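Glutathione synthetase-like effector 30 (Gpa-GSS30-apo) (Globodera pallida, PDB 5OET) is a plant-parasitic nematode effector resembling glutathione synthetase, the ATP-dependent ligase that joins glycine to gamma-glutamylcysteine, and probably arose by neofunctionalization of a housekeeping glutathione synthetase gene. Local coordinates at residues T84-P88 and V459-M463. Sequence-based numbering, arbitrary orientation.
Sequences TQFLP and VRPNM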
loop_
_atom_site.group_PDB
_atom_site.type_symbol
_atom_site.label_atom_id
_atom_site.label_comp_id
_atom_site.label_asym_id
_atom_site.label_seq_id
_atom_site.Cartn_x
_atom_site.Cartn_y
_atom_site.Cartn_z
ATOM N N THR A 84 11.076 3.896 2.450
ATOM C CA THR A 84 10.481 2.582 2.520
ATOM C C THR A 84 10.980 1.656 1.419
ATOM O O THR A 84 11.361 2.095 0.331
ATOM C CB THR A 84 8.947 2.633 2.483
ATOM O OG1 THR A 84 8.518 3.383 1.350
ATOM C CG2 THR A 84 8.403 3.256 3.742
ATOM N N GLN A 85 10.950 0.363 1.755
ATOM C CA GLN A 85 11.400 -0.729 0.902
ATOM C C GLN A 85 10.423 -1.883 1.041
ATOM O O GLN A 85 9.862 -2.055 2.114
ATOM C CB GLN A 85 12.809 -1.189 1.304
ATOM C CG GLN A 85 13.486 -2.085 0.288
ATOM C CD GLN A 85 13.535 -1.456 -1.097
ATOM O OE1 GLN A 85 12.577 -1.573 -1.892
ATOM N NE2 GLN A 85 14.652 -0.784 -1.401
ATOM N N PHE A 86 10.224 -2.661 -0.028
ATOM C CA PHE A 86 9.279 -3.785 0.023
ATOM C C PHE A 86 9.900 -4.941 0.788
ATOM O O PHE A 86 11.126 -5.022 0.912
ATOM C CB PHE A 86 8.741 -4.231 -1.361
ATOM C CG PHE A 86 9.750 -4.953 -2.228
ATOM C CD1 PHE A 86 10.625 -4.235 -3.061
ATOM C CD2 PHE A 86 9.817 -6.336 -2.231
ATOM C CE1 PHE A 86 11.554 -4.893 -3.844
ATOM C CE2 PHE A 86 10.739 -6.988 -3.012
ATOM C CZ PHE A 86 11.610 -6.275 -3.817
ATOM N N LEU A 87 9.038 -5.804 1.315
ATOM C CA LEU A 87 9.464 -6.928 2.133
ATOM C C LEU A 87 9.781 -8.116 1.234
ATOM O O LEU A 87 8.997 -8.437 0.350
ATOM C CB LEU A 87 8.353 -7.304 3.103
ATOM C CG LEU A 87 7.976 -6.253 4.162
ATOM C CD1 LEU A 87 6.735 -6.686 4.937
ATOM C CD2 LEU A 87 9.120 -5.970 5.114
ATOM N N PRO A 88 10.915 -8.792 1.456
ATOM C CA PRO A 88 11.185 -9.927 0.582
ATOM C C PRO A 88 10.105 -11.023 0.679
ATOM O O PRO A 88 9.601 -11.316 1.754
ATOM C CB PRO A 88 12.549 -10.423 1.069
ATOM C CG PRO A 88 12.595 -10.012 2.490
ATOM C CD PRO A 88 11.948 -8.658 2.489
ATOM N N VAL A 459 12.060 -13.069 -4.254
ATOM C CA VAL A 459 12.142 -11.722 -4.809
ATOM C C VAL A 459 12.648 -10.772 -3.742
ATOM O O VAL A 459 12.010 -10.626 -2.715
ATOM C CB VAL A 459 10.755 -11.258 -5.259
ATOM C CG1 VAL A 459 10.828 -9.892 -5.933
ATOM C CG2 VAL A 459 10.161 -12.302 -6.175
ATOM N N ARG A 460 13.786 -10.128 -3.990
ATOM C CA ARG A 460 14.412 -9.245 -3.020
ATOM C C ARG A 460 14.623 -7.870 -3.613
ATOM O O ARG A 460 14.838 -7.754 -4.814
ATOM C CB ARG A 460 15.758 -9.782 -2.592
ATOM C CG ARG A 460 15.673 -10.726 -1.412
ATOM C CD ARG A 460 17.015 -11.407 -1.157
ATOM N NE ARG A 460 17.018 -12.834 -1.531
ATOM C CZ ARG A 460 18.108 -13.607 -1.657
ATOM N NH1 ARG A 460 19.339 -13.120 -1.453
ATOM N NH2 ARG A 460 17.962 -14.895 -1.984
ATOM N N PRO A 461 14.593 -6.825 -2.756
ATOM C CA PRO A 461 14.951 -5.443 -3.093
ATOM C C PRO A 461 16.316 -5.262 -3.770
ATOM O O PRO A 461 17.314 -5.762 -3.274
ATOM C CB PRO A 461 14.989 -4.765 -1.732
ATOM C CG PRO A 461 14.027 -5.536 -0.896
ATOM C CD PRO A 461 14.069 -6.936 -1.377
ATOM N N ASN A 462 16.330 -4.556 -4.900
ATOM C CA ASN A 462 17.565 -4.162 -5.618
ATOM C C ASN A 462 18.501 -5.315 -6.033
ATOM O O ASN A 462 19.707 -5.120 -6.139
ATOM C CB ASN A 462 18.315 -3.080 -4.813
ATOM C CG ASN A 462 17.465 -1.835 -4.589
ATOM O OD1 ASN A 462 17.363 -0.964 -5.473
ATOM N ND2 ASN A 462 16.828 -1.754 -3.415
ATOM N N MET A 463 17.935 -6.498 -6.285
ATOM C CA MET A 463 18.665 -7.598 -6.930
ATOM C C MET A 463 17.768 -8.410 -7.825
ATOM O O MET A 463 16.558 -8.335 -7.712
ATOM C CB MET A 463 19.310 -8.542 -5.925
ATOM C CG MET A 463 18.484 -9.008 -4.750
ATOM S SD MET A 463 19.615 -9.935 -3.674
ATOM C CE MET A 463 20.011 -11.390 -4.651
#
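A type II beta turn, R460 to M463, follows strand 454-459 of the large mixed sheet in this glutathione synthetase-like fold and packs against 84-88, where the neighbouring antiparallel strand 83-90 runs past. No hydrogen bond joins the two segments themselves; strand pairing continues next door, where V459 forms a backbone hydrogen bond with L89. P461 loses the most surface here. Its CG sits over one face of the F86 ring in a CH-pi contact, 4.0 Å from the centroid and 16° off the normal, while the tip of the phenyl, F86 CZ, reaches 3.5 Å from P461 CD. F86 also touches K55, A58 and L59 of helix 44-59, so the ring meets both that helix and the turn. Farther along, P88 touches the aliphatic part of R460, P88 CB to R460 CG at 4.0 Å, and P88 CA makes a CA-H...O contact of 3.5 Å with V459 O. At the other end N462 OD1 accepts a hydrogen bond from M82 N of the second subunit, placing this edge at the dimer interface. Q85 lays its amide against P461, Q85 CD to P461 CB at 3.7 Å, and turns Q85 OE1 back to accept a hydrogen bond from F86 N at 3.2 Å.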